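Local coordinates for protein metallo-beta-lactamase (Serratia marcescens, PDB 5B1U) that hydrolyses the amide bond of beta-lactam antibiotics, probably using two zinc ions, as a subclass B3 metallo-beta-lactamase, at residues S63-I68 against K86-T91; H72-H77 against P148-G153; S175-S180 against R250-T255; C208-A213 against A235-G240. All coordinates share one frame; numbering follows the deposited sequence.

Contact 1: S63-I68 against K86-T91; sequences SDVKYI and KLTGAT. With NA (sodium ion), chain J; SO4 (sulfate ion), chain U.
Two backbone bonds pin Thr91 between the neighbours of Tyr67: Thr91 N donates to Lys66 O at 3.1 Å, and Ile68 N donates to Thr91 O at 2.9 Å with an N-H...O angle of 167°. This is the parallel pairing of strand 65-69 with strand 91-95, and because the connection carries helices 75-78 and 81-88, the whole is a beta-alpha-beta crossover, here in a sheet of the metallo-beta-lactamase fold.

Before the strands pair, water takes over. One molecule links Ser63 O to Thr88 O, and another gives protons to Val65 O and Thr88 O, so the last helical carbonyl is tied to the start of strand 65-69 and the turn before it. Thr88 OG1 sits between its own backbone N and carbonyl carbon (chi1 58°), from where it accepts Ala90 N at 3.0 Å in an ST turn and also bonds Met84 O one helical turn back. Gly89, with positive phi, ends the helix between them.

The same torsion sends Thr88 CG2 against Val65, whose CB it meets at 3.7 Å. The methyl of Ala90 points straight at the strand and lies over the peptide between Lys66 and Tyr67, while Ile68 CG1 lies ahead of it, 3.8 Å from Ala90 CB. Tyr67 and Thr91 run side by side in the same direction, with Thr91 O near the plane of the ring at its edge. A sodium ion joins Gly89 O and Thr91 OG1, each 2.8 Å from the metal.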
# COMPACT_ATOMS: atom_id res chain seq x y z
N SER A 63 13.79 12.11 -10.01
CA SER A 63 13.28 12.42 -11.35
C SER A 63 13.02 11.20 -12.22
O SER A 63 12.29 11.31 -13.21
CB SER A 63 14.26 13.36 -12.08
OG SER A 63 15.51 12.76 -12.20
N ASP A 64 13.57 10.04 -11.83
CA ASP A 64 13.32 8.79 -12.54
C ASP A 64 12.11 7.99 -12.03
O ASP A 64 11.74 7.00 -12.64
CB ASP A 64 14.55 7.90 -12.49
CG ASP A 64 15.65 8.35 -13.44
OD1 ASP A 64 15.36 9.07 -14.43
OD2 ASP A 64 16.81 8.04 -13.13
N VAL A 65 11.44 8.49 -10.99
CA VAL A 65 10.18 7.88 -10.52
C VAL A 65 9.03 8.36 -11.41
O VAL A 65 8.77 9.57 -11.46
CB VAL A 65 9.89 8.24 -9.07
CG1 VAL A 65 8.57 7.62 -8.63
CG2 VAL A 65 11.04 7.83 -8.17
N LYS A 66 8.45 7.46 -12.18
CA LYS A 66 7.47 7.83 -13.20
C LYS A 66 6.02 7.70 -12.75
O LYS A 66 5.14 8.43 -13.28
CB LYS A 66 7.71 7.08 -14.51
CG LYS A 66 9.14 7.22 -15.02
CD LYS A 66 9.63 8.66 -15.14
CE LYS A 66 11.04 8.70 -15.71
NZ LYS A 66 11.53 10.09 -15.73
N TYR A 67 5.77 6.78 -11.84
CA TYR A 67 4.44 6.55 -11.31
C TYR A 67 4.53 6.42 -9.81
O TYR A 67 5.50 5.88 -9.27
CB TYR A 67 3.81 5.27 -11.86
CG TYR A 67 3.46 5.30 -13.32
CD1 TYR A 67 2.40 6.05 -13.77
CD2 TYR A 67 4.12 4.49 -14.21
CE1 TYR A 67 2.03 6.05 -15.09
CE2 TYR A 67 3.76 4.48 -15.55
CZ TYR A 67 2.70 5.22 -15.95
OH TYR A 67 2.32 5.16 -17.29
N ILE A 68 3.51 6.93 -9.15
CA ILE A 68 3.26 6.69 -7.70
C ILE A 68 1.90 6.00 -7.59
O ILE A 68 0.89 6.53 -8.02
CB ILE A 68 3.21 8.00 -6.90
CG1 ILE A 68 4.54 8.75 -7.05
CG2 ILE A 68 2.93 7.72 -5.41
CD1 ILE A 68 4.55 10.17 -6.52
N LYS A 86 5.27 16.17 -6.50
CA LYS A 86 6.01 17.37 -6.91
C LYS A 86 7.50 17.12 -7.10
O LYS A 86 8.13 17.69 -8.00
CB LYS A 86 5.79 18.49 -5.92
CG LYS A 86 4.39 19.04 -5.94
CD LYS A 86 4.22 20.18 -4.96
CE LYS A 86 2.76 20.48 -4.70
NZ LYS A 86 2.57 21.35 -3.50
N LEU A 87 8.09 16.34 -6.21
CA LEU A 87 9.53 16.11 -6.25
C LEU A 87 9.93 15.27 -7.47
O LEU A 87 11.03 15.38 -8.00
CB LEU A 87 10.00 15.41 -4.99
CG LEU A 87 10.07 16.23 -3.70
CD1 LEU A 87 10.36 15.30 -2.55
CD2 LEU A 87 11.17 17.27 -3.83
N THR A 88 9.00 14.45 -7.97
CA THR A 88 9.32 13.46 -8.99
C THR A 88 8.79 13.80 -10.37
O THR A 88 9.38 13.37 -11.38
CB THR A 88 8.77 12.06 -8.66
OG1 THR A 88 7.35 12.12 -8.51
CG2 THR A 88 9.41 11.49 -7.40
N GLY A 89 7.64 14.47 -10.42
CA GLY A 89 6.90 14.67 -11.65
C GLY A 89 6.06 13.49 -12.06
O GLY A 89 5.45 13.49 -13.13
N ALA A 90 5.95 12.51 -11.16
CA ALA A 90 5.24 11.27 -11.49
C ALA A 90 3.74 11.49 -11.63
O ALA A 90 3.16 12.45 -11.10
CB ALA A 90 5.49 10.24 -10.39
N THR A 91 3.11 10.54 -12.31
CA THR A 91 1.66 10.41 -12.32
C THR A 91 1.25 9.52 -11.17
O THR A 91 1.89 8.48 -10.92
CB THR A 91 1.23 9.81 -13.67
OG1 THR A 91 1.63 10.72 -14.70
CG2 THR A 91 -0.26 9.61 -13.72
NA NA J . 3.98 12.17 -15.04
S SO4 U . 17.16 13.63 -7.94
O1 SO4 U . 17.12 14.97 -7.28
O2 SO4 U . 16.09 13.64 -9.00
O3 SO4 U . 17.03 12.63 -6.84
O4 SO4 U . 18.46 13.41 -8.63
O HOH W 1 11.24 13.77 -13.90
O HOH W 2 8.49 11.66 -13.28

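Contact 2: H72-H77 against P148-G153; sequences HSHEDH and PGHTEG. With ZN (zinc ion), chain B; ZN (zinc ion), chain C; NA (sodium ion), chain E; HIW ((2R,4S)-2-[(1S,2R)-1-carboxy-2-hydroxypropyl]-4-[(2-{[(Z)-iminomethyl]amino}ethyl)sulfanyl]-3,4-dihydro-2H-pyrrole-5-ca rboxylic acid), chain V.
His72 meets His150 and Thr151 across a gap that no hydrogen bond spans; the nearest CA atoms of the two backbones, those of His72 and Gly153, are 6.6 Å apart. Residues 72-74 form a loop whose last member, His74, is the N-cap of helix 75-78; residues 148-153 are an irregular loop in which Gly149 N donates to Thr151 O. Side chains and a zinc ion bridge the gap: His72 NE2, His74 ND1 and His150 NE2 each bind the metal at 2.1 Å, and a water that also binds the second zinc is the fourth ligand.

The rings meet at steep angles. His150 turns its CD2 edge to one face of His72, an offset edge-to-face pair with planes at 75°, whereas its meeting with His74 is oblique. His150 CG stands anti to the backbone N (chi1 -179°), which carries the ring across to the metal. Thr151 packs against both rings of the other segment, its OG1, hydrogen-bonded to Asn98, 3.3 Å from His72 CB and its CG2 touching both His72 CD2 and His74 NE2. Second-shell bonds fix the ring rotations: His72 ND1 to Asp174, His74 NE2 to Asp111, His150 ND1 to Thr177 O.

Asp76, His77 and His215 hold the other zinc, which the bound carbapenem-derived ligand chelates through O32 and N4. The site lies between strand 65-69 leading into helix 75-78 and the loop joining strands 140-146 and 155-163.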
# COMPACT_ATOMS: atom_id res chain seq x y z
N HIS A 72 -4.51 3.30 -0.64
CA HIS A 72 -5.72 4.01 -0.35
C HIS A 72 -5.46 5.39 0.26
O HIS A 72 -4.36 5.69 0.73
CB HIS A 72 -6.67 3.19 0.54
CG HIS A 72 -6.26 3.10 1.97
ND1 HIS A 72 -5.47 2.09 2.45
CD2 HIS A 72 -6.52 3.91 3.03
CE1 HIS A 72 -5.27 2.25 3.74
NE2 HIS A 72 -5.86 3.36 4.11
N SER A 73 -6.53 6.17 0.29
CA SER A 73 -6.44 7.63 0.46
C SER A 73 -6.70 8.10 1.90
O SER A 73 -7.69 8.77 2.16
CB SER A 73 -7.43 8.27 -0.52
OG SER A 73 -8.72 7.66 -0.41
N HIS A 74 -5.86 7.65 2.83
CA HIS A 74 -5.81 8.20 4.20
C HIS A 74 -4.46 8.84 4.47
O HIS A 74 -3.46 8.51 3.81
CB HIS A 74 -6.07 7.12 5.24
CG HIS A 74 -7.48 6.64 5.25
ND1 HIS A 74 -7.81 5.39 5.69
CD2 HIS A 74 -8.63 7.21 4.82
CE1 HIS A 74 -9.11 5.23 5.62
NE2 HIS A 74 -9.63 6.32 5.09
N GLU A 75 -4.42 9.74 5.46
CA GLU A 75 -3.20 10.52 5.71
C GLU A 75 -1.97 9.65 5.92
O GLU A 75 -0.85 10.09 5.62
CB GLU A 75 -3.39 11.46 6.90
CG GLU A 75 -3.54 10.74 8.26
CD GLU A 75 -3.64 11.64 9.49
OE1 GLU A 75 -2.92 12.66 9.57
OE2 GLU A 75 -4.39 11.27 10.43
N ASP A 76 -2.12 8.47 6.52
CA ASP A 76 -0.96 7.71 6.91
C ASP A 76 -0.25 7.04 5.71
O ASP A 76 0.96 6.81 5.77
CB ASP A 76 -1.28 6.73 8.05
CG ASP A 76 -2.46 5.83 7.82
OD1 ASP A 76 -3.43 6.20 7.14
OD2 ASP A 76 -2.43 4.72 8.38
N HIS A 77 -1.01 6.78 4.64
CA HIS A 77 -0.46 6.10 3.44
C HIS A 77 -0.25 7.07 2.29
O HIS A 77 0.66 6.90 1.46
CB HIS A 77 -1.38 4.99 3.00
CG HIS A 77 -1.67 4.01 4.09
ND1 HIS A 77 -0.73 3.11 4.55
CD2 HIS A 77 -2.71 3.95 4.96
CE1 HIS A 77 -1.23 2.47 5.60
NE2 HIS A 77 -2.40 3.01 5.90
N PRO A 148 -11.56 -3.01 -2.16
CA PRO A 148 -12.36 -2.06 -1.39
C PRO A 148 -12.78 -2.55 -0.01
O PRO A 148 -12.67 -3.75 0.32
CB PRO A 148 -13.60 -1.87 -2.26
CG PRO A 148 -13.73 -3.16 -2.94
CD PRO A 148 -12.33 -3.54 -3.28
N GLY A 149 -13.18 -1.61 0.82
CA GLY A 149 -13.76 -1.94 2.10
C GLY A 149 -13.33 -1.00 3.18
O GLY A 149 -14.13 -0.31 3.79
N HIS A 150 -12.02 -0.91 3.35
CA HIS A 150 -11.43 0.12 4.20
C HIS A 150 -11.64 1.50 3.54
O HIS A 150 -11.84 2.50 4.23
CB HIS A 150 -9.96 -0.24 4.47
CG HIS A 150 -9.24 0.72 5.35
ND1 HIS A 150 -9.24 0.62 6.73
CD2 HIS A 150 -8.30 1.65 5.04
CE1 HIS A 150 -8.42 1.54 7.23
NE2 HIS A 150 -7.91 2.22 6.22
N THR A 151 -11.52 1.54 2.21
CA THR A 151 -11.97 2.67 1.40
C THR A 151 -12.58 2.08 0.12
O THR A 151 -12.27 0.93 -0.28
CB THR A 151 -10.82 3.62 0.97
OG1 THR A 151 -9.93 2.93 0.08
CG2 THR A 151 -10.04 4.21 2.15
N GLU A 152 -13.38 2.89 -0.58
CA GLU A 152 -14.02 2.39 -1.77
C GLU A 152 -13.04 2.14 -2.91
O GLU A 152 -13.22 1.22 -3.70
CB GLU A 152 -15.10 3.35 -2.25
CG GLU A 152 -16.04 2.75 -3.25
CD GLU A 152 -17.24 3.65 -3.54
OE1 GLU A 152 -17.42 4.67 -2.83
OE2 GLU A 152 -18.04 3.23 -4.40
N GLY A 153 -11.99 2.95 -2.99
CA GLY A 153 -11.04 2.85 -4.09
C GLY A 153 -9.75 2.12 -3.76
O GLY A 153 -8.77 2.28 -4.49
ZN ZN B . -6.53 3.76 6.03
ZN ZN C . -3.51 2.95 7.76
NA NA E . -6.08 3.28 -4.81
O31 HIW V . -5.56 -0.52 8.50
C31 HIW V . -5.23 0.68 8.42
O32 HIW V . -4.68 1.13 7.32
C3 HIW V . -5.33 1.50 9.62
N4 HIW V . -4.83 2.66 9.69
C2 HIW V . -6.12 1.08 10.82
C1 HIW V . -6.14 2.39 11.61
C5 HIW V . -5.03 3.28 11.01
C6 HIW V . -5.33 4.77 10.83
C7 HIW V . -5.28 5.45 12.18
O71 HIW V . -5.59 6.62 12.28
O72 HIW V . -4.73 4.86 13.21
C61 HIW V . -6.68 5.08 10.20
O62 HIW V . -7.05 4.13 9.19
C62 HIW V . -6.66 6.46 9.55
S21 HIW V . -5.40 -0.39 11.61
C22 HIW V . -3.68 -0.01 11.87
C23 HIW V . -2.77 -1.24 12.04
N24 HIW V . -3.10 -2.36 11.17
C25 HIW V . -3.82 -3.39 11.60
N26 HIW V . -4.04 -4.34 10.81
O HOH W 3 -5.12 4.08 7.20
O HOH W 4 -6.17 5.51 -3.17

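Contact 3: S175-S180 against R250-T255; sequences SLTAVS and RKRLET. With NA (sodium ion), chain M; HIW ((2R,4S)-2-[(1S,2R)-1-carboxy-2-hydroxypropyl]-4-[(2-{[(Z)-iminomethyl]amino}ethyl)sulfanyl]-3,4-dihydro-2H-pyrrole-5-ca rboxylic acid), chain V; SO4 (sulfate ion), chain S.
The loop after strand 166-173 forms a wall of the active site, and here the C-terminal helix 241-260 packs against it. Ala178 points at the helix, its CB 4.0 Å from Leu253 CD1. Arg252 supplies most of the helix's contribution: CG stands anti to the backbone N (chi1 -178°) and the chain stays extended to NE, laying the guanidinium along the loop. Its NE gives Ala178 O a weak bond of 3.3 Å. Thr177 CB covers one face of the guanidinium, and Val179 CB approaches NH2 obliquely. NH1 donates at 2.8 Å to O2 of a sulfate ion, probably from the crystallisation liquor, and that oxygen lies in the guanidinium plane at its edge.

Beside the arginine, two hydroxyls appear to grip one carboxylate oxygen of the ligand: Thr177 OG1 donates to O31 at 2.7 Å, and Ser175 OG, in one of its two conformers, does so at 2.6 Å. In that conformer Ser175 OG also accepts from Thr177 N, an ST turn that ties the two residues together. Serine and threonine hydroxyls holding the carboxylate next to the zinc centre are consistent with substrate recognition in a subclass B3 metallo-beta-lactamase.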
# COMPACT_ATOMS: atom_id res chain seq x y z
N SER A 175 -4.74 -2.10 3.11
CA SER A 175 -5.46 -2.37 4.35
C SER A 175 -6.81 -2.98 4.09
O SER A 175 -7.58 -2.48 3.28
CB SER A 175 -5.70 -1.08 5.12
OG SER A 175 -6.57 -1.35 6.20
N LEU A 176 -7.15 -4.00 4.86
CA LEU A 176 -8.43 -4.67 4.80
C LEU A 176 -9.23 -4.54 6.08
O LEU A 176 -10.03 -5.42 6.41
CB LEU A 176 -8.21 -6.15 4.52
CG LEU A 176 -7.36 -6.48 3.31
CD1 LEU A 176 -7.14 -7.97 3.16
CD2 LEU A 176 -7.94 -5.86 2.05
N THR A 177 -8.96 -3.47 6.84
CA THR A 177 -9.46 -3.36 8.21
C THR A 177 -10.78 -2.59 8.32
O THR A 177 -10.93 -1.48 7.81
CB THR A 177 -8.44 -2.66 9.10
OG1 THR A 177 -8.10 -1.39 8.51
CG2 THR A 177 -7.24 -3.49 9.21
N ALA A 178 -11.72 -3.20 9.02
CA ALA A 178 -12.95 -2.55 9.43
C ALA A 178 -12.76 -1.70 10.68
O ALA A 178 -12.66 -2.21 11.78
CB ALA A 178 -14.04 -3.57 9.64
N VAL A 179 -12.54 -0.41 10.47
CA VAL A 179 -12.38 0.58 11.56
C VAL A 179 -13.33 1.74 11.25
O VAL A 179 -13.60 2.04 10.08
CB VAL A 179 -10.90 1.03 11.65
CG1 VAL A 179 -10.35 1.39 10.32
CG2 VAL A 179 -10.68 2.19 12.60
N SER A 180 -13.84 2.40 12.27
CA SER A 180 -14.81 3.45 12.00
C SER A 180 -14.81 4.51 13.05
O SER A 180 -14.26 4.35 14.15
CB SER A 180 -16.22 2.90 11.88
OG SER A 180 -16.74 2.56 13.17
N ARG A 250 -10.77 -10.63 7.95
CA ARG A 250 -12.00 -11.31 8.22
C ARG A 250 -12.33 -11.38 9.71
O ARG A 250 -13.45 -11.13 10.12
CB ARG A 250 -12.01 -12.68 7.57
CG ARG A 250 -13.36 -13.34 7.64
CD ARG A 250 -13.34 -14.70 6.94
NE ARG A 250 -13.33 -14.54 5.49
CZ ARG A 250 -12.34 -14.92 4.67
NH1 ARG A 250 -11.22 -15.44 5.16
NH2 ARG A 250 -12.47 -14.73 3.36
N LYS A 251 -11.33 -11.73 10.50
CA LYS A 251 -11.56 -11.83 11.95
C LYS A 251 -11.95 -10.48 12.56
O LYS A 251 -12.79 -10.39 13.45
CB LYS A 251 -10.33 -12.40 12.64
CG LYS A 251 -10.43 -12.38 14.15
CD LYS A 251 -9.29 -13.10 14.87
CE LYS A 251 -9.25 -14.59 14.58
NZ LYS A 251 -10.56 -15.26 14.77
N ARG A 252 -11.31 -9.40 12.10
CA ARG A 252 -11.61 -8.07 12.61
C ARG A 252 -13.06 -7.70 12.29
O ARG A 252 -13.79 -7.18 13.11
CB ARG A 252 -10.63 -7.05 12.03
CG ARG A 252 -10.83 -5.65 12.56
CD ARG A 252 -9.65 -4.77 12.17
NE ARG A 252 -9.75 -3.47 12.79
CZ ARG A 252 -8.71 -2.74 13.19
NH1 ARG A 252 -7.47 -3.09 12.89
NH2 ARG A 252 -8.95 -1.56 13.71
N LEU A 253 -13.48 -7.97 11.06
CA LEU A 253 -14.84 -7.68 10.65
C LEU A 253 -15.83 -8.54 11.42
O LEU A 253 -16.84 -8.03 11.88
CB LEU A 253 -15.03 -7.85 9.14
CG LEU A 253 -16.49 -7.62 8.68
CD1 LEU A 253 -16.97 -6.20 8.92
CD2 LEU A 253 -16.60 -7.97 7.20
N GLU A 254 -15.59 -9.84 11.52
CA GLU A 254 -16.51 -10.70 12.24
C GLU A 254 -16.62 -10.28 13.70
O GLU A 254 -17.72 -10.27 14.29
CB GLU A 254 -16.09 -12.16 12.15
CG GLU A 254 -16.30 -12.73 10.75
CD GLU A 254 -17.74 -12.60 10.24
OE1 GLU A 254 -18.71 -12.79 11.03
OE2 GLU A 254 -17.97 -12.27 9.06
N THR A 255 -15.50 -9.97 14.32
CA THR A 255 -15.55 -9.48 15.72
C THR A 255 -16.39 -8.21 15.81
O THR A 255 -17.19 -8.03 16.73
CB THR A 255 -14.12 -9.25 16.28
OG1 THR A 255 -13.40 -10.49 16.32
CG2 THR A 255 -14.13 -8.64 17.66
NA NA M . -12.73 1.05 7.67
O31 HIW V . -5.56 -0.52 8.50
C31 HIW V . -5.23 0.68 8.42
O32 HIW V . -4.68 1.13 7.32
C3 HIW V . -5.33 1.50 9.62
N4 HIW V . -4.83 2.66 9.69
C2 HIW V . -6.12 1.08 10.82
C1 HIW V . -6.14 2.39 11.61
C5 HIW V . -5.03 3.28 11.01
C6 HIW V . -5.33 4.77 10.83
C7 HIW V . -5.28 5.45 12.18
O71 HIW V . -5.59 6.62 12.28
O72 HIW V . -4.73 4.86 13.21
C61 HIW V . -6.68 5.08 10.20
O62 HIW V . -7.05 4.13 9.19
C62 HIW V . -6.66 6.46 9.55
S21 HIW V . -5.40 -0.39 11.61
C22 HIW V . -3.68 -0.01 11.87
C23 HIW V . -2.77 -1.24 12.04
N24 HIW V . -3.10 -2.36 11.17
C25 HIW V . -3.82 -3.39 11.60
N26 HIW V . -4.04 -4.34 10.81
S SO4 S . -6.07 -6.40 13.17
O1 SO4 S . -7.25 -7.18 13.45
O2 SO4 S . -6.37 -5.55 11.97
O3 SO4 S . -5.82 -5.48 14.32
O4 SO4 S . -4.94 -7.30 12.87
O HOH W 5 -14.13 -0.76 6.60
O HOH W 6 -11.78 3.71 6.70

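Contact 4: C208-A213 against A235-G240; sequences CDIAIA and AYVDNG. With NA (sodium ion), chain N.
The carboxylate of Asp209 and the amide of Asn239 have planes 28° apart and cross obliquely, Asp209 OD1 coming to 4.1 Å from Asn239 CB. Neither uses its polar end on the other; Asp209 OD2 accepts Asp169 N in the adjoining strand. The second carboxylate, that of Asp238, is met from above its plane by Gly240 N, 3.0 Å from OD1, which closes an Asx turn just before helix 241-260, while OD2 makes a salt bridge to Arg224. This contact thus joins the edge strand 210-213 of the five-stranded sheet to the connection between helices 221-231 and 241-260.

Across the segments one direct hydrogen bond is made: Asp238 N gives to Asp209 O at 2.8 Å. Two CA-H...O contacts flank it, from Val237 CA to Asp209 O and, straighter, from Asn239 CA to Cys208 O at 3.1 Å. Waters extend the join in both directions. One accepts from Ala211 N and lies within reach of Tyr236 O and Asp238 O; a second stands between Ala211 O and Tyr236 O; a third spans Cys208 N, weakly, and Asn239 O.

The side-chain packing is apolar. Ile210 CG1 lies beside the backbone N (chi1 -62°) and meets Val237 CG2 at 3.8 Å, the two side chains crossing, while Ile210 CG2 faces Tyr236 CB. Beyond, Cys208 is locked to the helix start by its disulfide with Cys242. Val237 O, by contrast, binds a sodium ion at 2.8 Å.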
# COMPACT_ATOMS: atom_id res chain seq x y z
N CYS A 208 1.43 -15.00 -4.15
CA CYS A 208 1.91 -14.19 -3.05
C CYS A 208 3.12 -14.79 -2.34
O CYS A 208 3.02 -15.19 -1.17
CB CYS A 208 0.76 -14.00 -2.05
SG CYS A 208 1.16 -12.98 -0.60
N ASP A 209 4.28 -14.69 -2.95
CA ASP A 209 5.50 -15.17 -2.28
C ASP A 209 5.95 -14.20 -1.19
O ASP A 209 6.48 -14.61 -0.13
CB ASP A 209 6.64 -15.36 -3.29
CG ASP A 209 6.34 -16.43 -4.30
OD1 ASP A 209 5.98 -17.55 -3.85
OD2 ASP A 209 6.41 -16.19 -5.53
N ILE A 210 5.92 -12.92 -1.54
CA ILE A 210 6.38 -11.87 -0.62
C ILE A 210 5.26 -10.85 -0.48
O ILE A 210 4.88 -10.21 -1.46
CB ILE A 210 7.64 -11.17 -1.14
CG1 ILE A 210 8.82 -12.16 -1.26
CG2 ILE A 210 7.98 -9.98 -0.23
CD1 ILE A 210 10.03 -11.64 -2.03
N ALA A 211 4.72 -10.72 0.72
CA ALA A 211 3.73 -9.70 0.97
C ALA A 211 4.30 -8.56 1.80
O ALA A 211 5.00 -8.77 2.80
CB ALA A 211 2.52 -10.29 1.66
N ILE A 212 4.05 -7.34 1.34
CA ILE A 212 4.43 -6.13 2.04
C ILE A 212 3.13 -5.42 2.36
O ILE A 212 2.43 -4.97 1.48
CB ILE A 212 5.35 -5.22 1.21
CG1 ILE A 212 6.66 -5.99 0.88
CG2 ILE A 212 5.60 -3.93 1.96
CD1 ILE A 212 7.17 -5.75 -0.51
N ALA A 213 2.75 -5.41 3.64
CA ALA A 213 1.46 -4.85 4.06
C ALA A 213 1.64 -3.32 4.24
O ALA A 213 2.68 -2.86 4.69
CB ALA A 213 1.00 -5.48 5.37
N ALA A 235 13.80 -14.59 4.32
CA ALA A 235 13.01 -14.28 5.55
C ALA A 235 11.75 -13.50 5.20
O ALA A 235 10.77 -13.53 5.96
CB ALA A 235 13.82 -13.51 6.57
N TYR A 236 11.79 -12.76 4.07
CA TYR A 236 10.60 -12.04 3.58
C TYR A 236 9.59 -12.92 2.86
O TYR A 236 8.45 -12.51 2.65
CB TYR A 236 10.99 -10.87 2.69
CG TYR A 236 11.94 -9.93 3.37
CD1 TYR A 236 11.55 -9.18 4.47
CD2 TYR A 236 13.25 -9.80 2.94
CE1 TYR A 236 12.42 -8.32 5.11
CE2 TYR A 236 14.14 -8.99 3.60
CZ TYR A 236 13.74 -8.25 4.70
OH TYR A 236 14.59 -7.39 5.36
N VAL A 237 10.01 -14.11 2.44
CA VAL A 237 9.20 -15.00 1.65
C VAL A 237 8.37 -15.87 2.57
O VAL A 237 8.89 -16.47 3.55
CB VAL A 237 10.12 -15.90 0.78
CG1 VAL A 237 9.33 -16.93 0.01
CG2 VAL A 237 10.94 -15.06 -0.17
N ASP A 238 7.08 -15.90 2.28
CA ASP A 238 6.11 -16.71 3.00
C ASP A 238 4.84 -16.69 2.16
O ASP A 238 4.14 -15.66 2.10
CB ASP A 238 5.84 -16.10 4.37
CG ASP A 238 4.73 -16.79 5.11
OD1 ASP A 238 4.09 -17.74 4.60
OD2 ASP A 238 4.49 -16.34 6.26
N ASN A 239 4.62 -17.76 1.40
CA ASN A 239 3.52 -17.78 0.46
C ASN A 239 2.15 -18.00 1.06
O ASN A 239 1.17 -17.93 0.34
CB ASN A 239 3.80 -18.77 -0.66
CG ASN A 239 3.77 -20.19 -0.20
OD1 ASN A 239 3.36 -20.50 0.94
ND2 ASN A 239 4.14 -21.10 -1.11
N GLY A 240 2.07 -17.97 2.39
CA GLY A 240 0.81 -17.90 3.08
C GLY A 240 0.48 -16.51 3.61
O GLY A 240 -0.54 -16.33 4.26
NA NA N . 10.55 -17.20 5.62
O HOH W 7 1.01 -17.60 -2.59
O HOH W 8 5.57 -12.84 2.75
O HOH W 9 7.53 -9.87 3.50

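Contacts 1 and 2 interlock along the chain, their segments alternating: strand 65-69 runs on into residues 72-77, and helix 75-78 leads to helix 81-88, so the crossover of one sheet delivers four of the six zinc-binding residues, with contact centres 21 Å apart. Contact 3 is the nearest to contact 2, centres 13 Å apart; they touch and share the ligand. Contact 4 falls within the stretch that separates the segments of contact 3, both reaching helix 241-260, and fastens the start of that helix to the five-stranded sheet. Contacts 1 and 3 lie on opposite sides of the chain's centre, centres 33 Å apart, with the metal site at an edge of the sandwich of the two sheets, as in this family.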